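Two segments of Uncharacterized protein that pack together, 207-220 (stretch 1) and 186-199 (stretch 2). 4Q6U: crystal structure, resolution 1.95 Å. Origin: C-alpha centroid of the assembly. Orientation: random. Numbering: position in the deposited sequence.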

# COMPACT_ATOMS: atom_id res chain seq x y z
N LEU B 207 -8.19 27.49 8.43
CA LEU B 207 -7.53 26.68 7.41
C LEU B 207 -8.61 25.92 6.64
O LEU B 207 -9.45 25.23 7.23
CB LEU B 207 -6.52 25.72 8.03
N VAL B 208 -8.62 26.08 5.33
CA VAL B 208 -9.68 25.53 4.49
C VAL B 208 -9.08 24.85 3.28
O VAL B 208 -8.22 25.42 2.61
CB VAL B 208 -10.66 26.63 4.02
CG1 VAL B 208 -11.74 26.04 3.12
CG2 VAL B 208 -11.29 27.34 5.22
N ALA B 209 -9.53 23.63 3.00
CA ALA B 209 -9.15 22.94 1.77
C ALA B 209 -10.28 23.06 0.75
O ALA B 209 -11.42 22.68 1.02
CB ALA B 209 -8.82 21.48 2.05
N ARG B 210 -9.97 23.63 -0.41
CA ARG B 210 -10.96 23.77 -1.47
C ARG B 210 -10.66 22.79 -2.59
O ARG B 210 -9.50 22.58 -2.93
CB ARG B 210 -10.98 25.21 -2.00
CG ARG B 210 -11.45 26.22 -0.96
CD ARG B 210 -11.60 27.62 -1.49
NE ARG B 210 -12.14 28.48 -0.43
CZ ARG B 210 -13.44 28.69 -0.24
NH1 ARG B 210 -14.33 28.13 -1.05
NH2 ARG B 210 -13.85 29.47 0.75
N ALA B 211 -11.70 22.19 -3.16
CA ALA B 211 -11.52 21.09 -4.09
C ALA B 211 -12.49 21.11 -5.26
O ALA B 211 -13.50 21.81 -5.24
CB ALA B 211 -11.63 19.76 -3.33
N MSE B 212 -12.17 20.34 -6.29
CA MSE B 212 -13.14 20.00 -7.32
C MSE B 212 -13.02 18.53 -7.63
O MSE B 212 -11.90 18.02 -7.76
CB MSE B 212 -12.91 20.82 -8.60
CG MSE B 212 -13.06 22.30 -8.43
SE MSE B 212 -12.76 23.16 -10.15
CE MSE B 212 -10.81 22.98 -10.25
N ASN B 213 -14.14 17.82 -7.73
CA ASN B 213 -14.06 16.49 -8.31
C ASN B 213 -14.75 16.41 -9.67
O ASN B 213 -15.32 17.40 -10.16
CB ASN B 213 -14.63 15.43 -7.34
CG ASN B 213 -16.14 15.54 -7.13
OD1 ASN B 213 -16.84 16.23 -7.86
ND2 ASN B 213 -16.63 14.82 -6.12
N TRP B 214 -14.64 15.24 -10.29
CA TRP B 214 -15.34 14.93 -11.52
C TRP B 214 -15.37 13.41 -11.65
O TRP B 214 -14.50 12.72 -11.11
CB TRP B 214 -14.67 15.57 -12.74
CG TRP B 214 -13.27 15.08 -13.02
CD1 TRP B 214 -12.91 14.07 -13.87
CD2 TRP B 214 -12.05 15.59 -12.47
NE1 TRP B 214 -11.55 13.91 -13.88
CE2 TRP B 214 -10.99 14.83 -13.03
CE3 TRP B 214 -11.75 16.61 -11.56
CZ2 TRP B 214 -9.66 15.07 -12.70
CZ3 TRP B 214 -10.42 16.84 -11.24
CH2 TRP B 214 -9.39 16.07 -11.80
N ARG B 215 -16.37 12.88 -12.35
CA ARG B 215 -16.45 11.44 -12.58
C ARG B 215 -15.41 11.08 -13.64
O ARG B 215 -15.39 11.67 -14.72
CB ARG B 215 -17.86 11.03 -13.02
CG ARG B 215 -18.04 9.52 -13.21
CD ARG B 215 -18.13 8.80 -11.86
NE ARG B 215 -19.27 9.29 -11.09
CZ ARG B 215 -20.48 8.74 -11.13
NH1 ARG B 215 -20.70 7.69 -11.91
NH2 ARG B 215 -21.47 9.24 -10.40
N ALA B 216 -14.52 10.13 -13.32
CA ALA B 216 -13.47 9.73 -14.25
C ALA B 216 -13.92 8.57 -15.12
O ALA B 216 -15.01 8.03 -14.94
CB ALA B 216 -12.20 9.36 -13.49
N GLU B 217 -13.10 8.20 -16.10
CA GLU B 217 -13.45 7.10 -16.98
C GLU B 217 -13.28 5.80 -16.21
O GLU B 217 -12.55 5.75 -15.23
CB GLU B 217 -12.59 7.11 -18.24
N THR B 218 -13.98 4.75 -16.65
CA THR B 218 -13.81 3.45 -16.01
C THR B 218 -12.55 2.77 -16.54
O THR B 218 -12.41 2.56 -17.74
CB THR B 218 -15.02 2.53 -16.25
OG1 THR B 218 -16.22 3.23 -15.90
CG2 THR B 218 -14.90 1.27 -15.41
N LYS B 219 -11.63 2.44 -15.64
CA LYS B 219 -10.38 1.79 -16.03
C LYS B 219 -10.10 0.56 -15.18
O LYS B 219 -9.31 -0.30 -15.58
CB LYS B 219 -9.21 2.77 -15.94
N ALA B 220 -10.74 0.48 -14.02
CA ALA B 220 -10.51 -0.63 -13.10
C ALA B 220 -10.99 -1.96 -13.67
O ALA B 220 -11.68 -2.00 -14.69
CB ALA B 220 -11.18 -0.36 -11.76
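Stretch 2 186-199: PIRIGFVARSALEP

The centre of this contact is a glycine under a tryptophan. G190 lays its CA over one face of the W214 ring, 3.8 Å from the centroid of the six-membered ring, a CH-pi contact that a side chain would forbid: an ideal CB on G190 would fall 2.3 Å from W214 CZ2. The indole also reaches F191, with W214 CZ3 3.7 Å from F191 CA. On the same face of the sheet, selenomethionine M212 packs its CE 3.9 Å from V192 CG1. Two small pairs lie on the other face: A211 CB lies 4.0 Å from A193 CB, and A209 CB 4.5 Å from S195 CB, short side chains standing side by side.

Stretch 2 runs as an extended strand antiparallel to the strand of stretch 1, their axes at 159° and 4.4 Å apart at closest approach. The register pairs V208 with A196, R210 with R194, M212 with V192 and W214 with G190, each closed by two backbone hydrogen bonds, for instance V192 N to M212 O at 3.0 Å and M212 N to V192 O at 3.1 Å. The non-hydrogen-bonded pairs alternate with them, closer at CA; A209 CA and S195 CA are 4.0 Å apart.

Past R215 the ladder gains one more bond, A216 N to R188 O at 2.8 Å, and a water links R188 N to A216 O, 2.9 Å from each. The long R188 side chain then follows the departing loop, donating from NH2 to E217 O at 2.6 Å, while K219 CB lies over one face of its guanidinium. At the other end, E198 grips R210 in a two-pronged salt bridge: R210 NE to E198 OE2 is 2.5 Å, R210 NH2 to E198 OE1 2.8 Å. At each end an arginine reaches a partner on the other stretch: R188 the loop carbonyl of E217, R210 the carboxylate of E198.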

# COMPACT_ATOMS: atom_id res chain seq x y z
N PRO B 186 -19.32 0.06 -9.29
CA PRO B 186 -17.96 0.60 -9.26
C PRO B 186 -17.82 1.85 -10.13
O PRO B 186 -18.21 1.83 -11.30
CB PRO B 186 -17.11 -0.55 -9.81
CG PRO B 186 -17.90 -1.77 -9.55
CD PRO B 186 -19.34 -1.35 -9.70
N ILE B 187 -17.28 2.92 -9.56
CA ILE B 187 -17.06 4.15 -10.30
C ILE B 187 -15.67 4.68 -9.97
O ILE B 187 -15.00 4.16 -9.08
CB ILE B 187 -18.10 5.24 -9.97
CG1 ILE B 187 -18.10 5.53 -8.47
CG2 ILE B 187 -19.50 4.82 -10.41
CD1 ILE B 187 -18.91 6.76 -8.11
N ARG B 188 -15.24 5.71 -10.69
CA ARG B 188 -13.99 6.40 -10.36
C ARG B 188 -14.19 7.90 -10.42
O ARG B 188 -14.99 8.40 -11.22
CB ARG B 188 -12.86 6.00 -11.30
CG ARG B 188 -12.44 4.54 -11.20
CD ARG B 188 -11.58 4.12 -12.38
NE ARG B 188 -10.19 4.55 -12.26
CZ ARG B 188 -9.52 5.22 -13.20
NH1 ARG B 188 -8.26 5.55 -13.01
NH2 ARG B 188 -10.12 5.55 -14.34
N ILE B 189 -13.46 8.63 -9.58
CA ILE B 189 -13.45 10.08 -9.64
C ILE B 189 -12.04 10.64 -9.70
O ILE B 189 -11.10 10.06 -9.17
CB ILE B 189 -14.17 10.72 -8.42
CG1 ILE B 189 -13.45 10.35 -7.12
CG2 ILE B 189 -15.62 10.26 -8.35
CD1 ILE B 189 -13.84 11.23 -5.95
N GLY B 190 -11.89 11.78 -10.37
CA GLY B 190 -10.70 12.59 -10.20
C GLY B 190 -11.02 13.69 -9.21
O GLY B 190 -12.18 14.05 -9.03
N PHE B 191 -9.99 14.22 -8.56
CA PHE B 191 -10.17 15.45 -7.80
C PHE B 191 -8.86 16.21 -7.63
O PHE B 191 -7.77 15.65 -7.74
CB PHE B 191 -10.80 15.16 -6.42
CG PHE B 191 -9.89 14.48 -5.45
CD1 PHE B 191 -9.03 15.21 -4.65
CD2 PHE B 191 -9.88 13.09 -5.35
CE1 PHE B 191 -8.18 14.59 -3.76
CE2 PHE B 191 -9.02 12.46 -4.45
CZ PHE B 191 -8.18 13.21 -3.66
N VAL B 192 -8.98 17.50 -7.35
CA VAL B 192 -7.86 18.34 -6.96
C VAL B 192 -8.25 18.99 -5.64
O VAL B 192 -9.42 19.28 -5.43
CB VAL B 192 -7.53 19.40 -8.03
CG1 VAL B 192 -8.75 20.27 -8.31
CG2 VAL B 192 -6.34 20.25 -7.61
N ALA B 193 -7.29 19.18 -4.74
CA ALA B 193 -7.57 19.84 -3.47
C ALA B 193 -6.39 20.71 -3.04
O ALA B 193 -5.24 20.34 -3.25
CB ALA B 193 -7.89 18.81 -2.37
N ARG B 194 -6.69 21.87 -2.46
CA ARG B 194 -5.66 22.81 -2.04
C ARG B 194 -6.04 23.48 -0.73
O ARG B 194 -7.14 24.03 -0.60
CB ARG B 194 -5.43 23.88 -3.11
CG ARG B 194 -4.34 24.89 -2.74
CD ARG B 194 -4.37 26.11 -3.63
NE ARG B 194 -4.19 25.79 -5.04
CZ ARG B 194 -3.03 25.86 -5.70
NH1 ARG B 194 -1.93 26.25 -5.07
NH2 ARG B 194 -2.99 25.55 -6.99
N SER B 195 -5.13 23.46 0.24
CA SER B 195 -5.36 24.10 1.53
C SER B 195 -4.80 25.52 1.57
O SER B 195 -3.73 25.78 1.02
CB SER B 195 -4.74 23.27 2.65
OG SER B 195 -3.33 23.25 2.55
N ALA B 196 -5.53 26.42 2.21
CA ALA B 196 -5.05 27.79 2.40
C ALA B 196 -5.73 28.45 3.60
O ALA B 196 -6.81 28.04 4.03
CB ALA B 196 -5.30 28.61 1.14
N LEU B 197 -5.07 29.46 4.16
CA LEU B 197 -5.66 30.23 5.25
C LEU B 197 -6.62 31.28 4.70
O LEU B 197 -6.27 32.04 3.80
CB LEU B 197 -4.57 30.89 6.09
CG LEU B 197 -3.73 29.90 6.92
CD1 LEU B 197 -2.50 30.58 7.51
CD2 LEU B 197 -4.59 29.30 8.02
N GLU B 198 -7.84 31.30 5.23
CA GLU B 198 -8.84 32.29 4.84
C GLU B 198 -9.33 33.02 6.09
O GLU B 198 -9.39 32.43 7.16
CB GLU B 198 -10.00 31.62 4.11
CG GLU B 198 -9.56 30.73 2.97
CD GLU B 198 -10.72 30.14 2.18
OE1 GLU B 198 -11.87 30.22 2.65
OE2 GLU B 198 -10.47 29.60 1.08
N PRO B 199 -9.67 34.32 5.95
CA PRO B 199 -10.16 35.08 7.11
C PRO B 199 -11.41 34.47 7.73
O PRO B 199 -12.34 34.08 7.02
CB PRO B 199 -10.47 36.46 6.51
CG PRO B 199 -9.61 36.56 5.30
CD PRO B 199 -9.55 35.15 4.74
O HOH W 1 -16.42 6.10 -13.33